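Local coordinates for deferrochelatase (Vibrio cholerae, PDB 5DE0), which is a haem b-dependent dye-decolorizing peroxidase of the DyP family that oxidises dyes with hydrogen peroxide, at the interface of chains A and B. Residues are numbered along the deposited sequence; one frame, centred on the assembly and turned at random. Chains: chain A/B, Deferrochelatase.

The interface of chains A and B. Residues chain A 111, 130, 132; chain B 239-241, 243.
OE2 of the A:Glu130 carboxylate is gripped from both chains: the backbone N-H of B:Val241 reaches it across the interface, and the phenol of A:Tyr132 holds it from within its own chain. The two copies of this DyP-type peroxidase are related by a two-fold axis, so the same contact recurs with the chains exchanged; whether this pairing is the dimer in solution, the structure alone does not show. The bond from B:Val241 N to A:Glu130 OE2 is 2.8 Å long and fairly straight, 159° at the hydrogen. It arrives on the syn side of the oxygen, tilted 16° from the carboxylate plane. The hydroxyl OH of A:Tyr132 donates to A:Glu130 OE2 over 2.7 Å, coming in nearly in line with the C-O bond. Two donors pin OE2, which should limit the carboxylate's turning, and its negative charge is likely to be favoured there.

A:Glu130 gets to the partner by stretching out from strand 129-134: CG lies anti to the backbone N (chi1 180°) and the chain stays extended beyond it. A:Tyr132, two residues on in that strand, likely steadies the acid through its hydroxyl and also touches the partner itself, ring atom CE1 lying 3.8 Å from CB of B:Ser240. That same CB lies over one face of the carboxylate, 3.5 Å from CD of A:Glu130, while the serine OG makes a weak bond with the backbone N of B:Gly243 in its own loop.

From helix 108-118, A:Phe111 presents the CD2-CE2 side of its ring to the loop that follows strand 236-239 of chain B. C of B:Ser240, its carbonyl carbon, sits at the ring's edge, in its plane, 3.5 Å from CE2 of A:Phe111. The CG2 methyl of B:Val241 meets CE2 of A:Phe111 at 3.7 Å, the two side chains crossing obliquely. This methyl also lies 3.5 Å from A:Glu130 OE2, touching ring and carboxylate in directions roughly at right angles.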
ATOM      1  N   PHE A 111      -4.742  -8.265  -2.026  1.00 24.29           N
ATOM      2  CA  PHE A 111      -4.099  -8.935  -0.904  1.00 25.75           C
ATOM      3  C   PHE A 111      -4.770 -10.281  -0.645  1.00 27.22           C
ATOM      4  O   PHE A 111      -4.101 -11.280  -0.382  1.00 27.86           O
ATOM      5  CB  PHE A 111      -4.153  -8.059   0.352  1.00 25.05           C
ATOM      6  CG  PHE A 111      -3.579  -8.717   1.578  1.00 25.57           C
ATOM      7  CD1 PHE A 111      -4.392  -9.438   2.443  1.00 26.85           C
ATOM      8  CD2 PHE A 111      -2.229  -8.616   1.866  1.00 25.97           C
ATOM      9  CE1 PHE A 111      -3.864 -10.049   3.569  1.00 27.57           C
ATOM     10  CE2 PHE A 111      -1.697  -9.222   2.990  1.00 26.17           C
ATOM     11  CZ  PHE A 111      -2.515  -9.939   3.843  1.00 27.37           C
ATOM     12  N   GLU A 130       6.900  -8.069  -4.101  1.00 34.42           N
ATOM     13  CA  GLU A 130       5.454  -7.931  -4.012  1.00 32.41           C
ATOM     14  C   GLU A 130       5.087  -6.452  -4.025  1.00 30.56           C
ATOM     15  O   GLU A 130       5.249  -5.756  -3.023  1.00 29.65           O
ATOM     16  CB  GLU A 130       4.923  -8.609  -2.748  1.00 31.61           C
ATOM     17  CG  GLU A 130       3.416  -8.511  -2.556  1.00 29.37           C
ATOM     18  CD  GLU A 130       2.957  -9.124  -1.242  1.00 28.82           C
ATOM     19  OE1 GLU A 130       3.805  -9.695  -0.524  1.00 28.48           O
ATOM     20  OE2 GLU A 130       1.751  -9.036  -0.924  1.00 27.89           O
ATOM     21  N   TYR A 132       2.316  -3.333  -4.782  1.00 26.24           N
ATOM     22  CA  TYR A 132       0.926  -2.919  -4.919  1.00 25.57           C
ATOM     23  C   TYR A 132       0.835  -1.561  -5.599  1.00 25.21           C
ATOM     24  O   TYR A 132       1.141  -0.530  -4.997  1.00 24.33           O
ATOM     25  CB  TYR A 132       0.237  -2.873  -3.553  1.00 24.90           C
ATOM     26  CG  TYR A 132      -0.024  -4.239  -2.964  1.00 25.32           C
ATOM     27  CD1 TYR A 132       0.947  -4.888  -2.212  1.00 26.06           C
ATOM     28  CD2 TYR A 132      -1.238  -4.882  -3.164  1.00 24.71           C
ATOM     29  CE1 TYR A 132       0.714  -6.138  -1.674  1.00 26.14           C
ATOM     30  CE2 TYR A 132      -1.481  -6.132  -2.629  1.00 24.98           C
ATOM     31  CZ  TYR A 132      -0.501  -6.757  -1.886  1.00 25.29           C
ATOM     32  OH  TYR A 132      -0.736  -8.002  -1.351  1.00 26.80           O
TER
ATOM     33  N   GLY B 239      -0.641  -3.777   5.059  1.00 22.71           N
ATOM     34  CA  GLY B 239       0.519  -4.604   4.782  1.00 23.34           C
ATOM     35  C   GLY B 239       0.467  -5.489   3.555  1.00 25.18           C
ATOM     36  O   GLY B 239      -0.472  -5.430   2.760  1.00 23.68           O
ATOM     37  N   SER B 240       1.496  -6.319   3.411  1.00 25.32           N
ATOM     38  CA  SER B 240       1.620  -7.223   2.276  1.00 26.71           C
ATOM     39  C   SER B 240       1.775  -8.667   2.746  1.00 26.82           C
ATOM     40  O   SER B 240       2.049  -8.921   3.919  1.00 27.28           O
ATOM     41  CB  SER B 240       2.807  -6.823   1.398  1.00 26.20           C
ATOM     42  OG  SER B 240       4.021  -6.900   2.126  1.00 27.53           O
ATOM     43  N   VAL B 241       1.605  -9.607   1.822  1.00 26.68           N
ATOM     44  CA  VAL B 241       1.664 -11.028   2.147  1.00 27.78           C
ATOM     45  C   VAL B 241       3.072 -11.463   2.560  1.00 27.86           C
ATOM     46  O   VAL B 241       3.239 -12.219   3.520  1.00 27.87           O
ATOM     47  CB  VAL B 241       1.193 -11.889   0.956  1.00 28.41           C
ATOM     48  CG1 VAL B 241       1.244 -13.370   1.310  1.00 30.48           C
ATOM     49  CG2 VAL B 241      -0.210 -11.487   0.535  1.00 28.50           C
ATOM     50  N   GLY B 243       5.482  -9.475   3.596  1.00 27.66           N
ATOM     51  CA  GLY B 243       6.039  -8.606   4.616  1.00 27.40           C
ATOM     52  C   GLY B 243       5.126  -8.504   5.820  1.00 27.03           C
ATOM     53  O   GLY B 243       4.301  -9.385   6.053  1.00 27.55           O
TER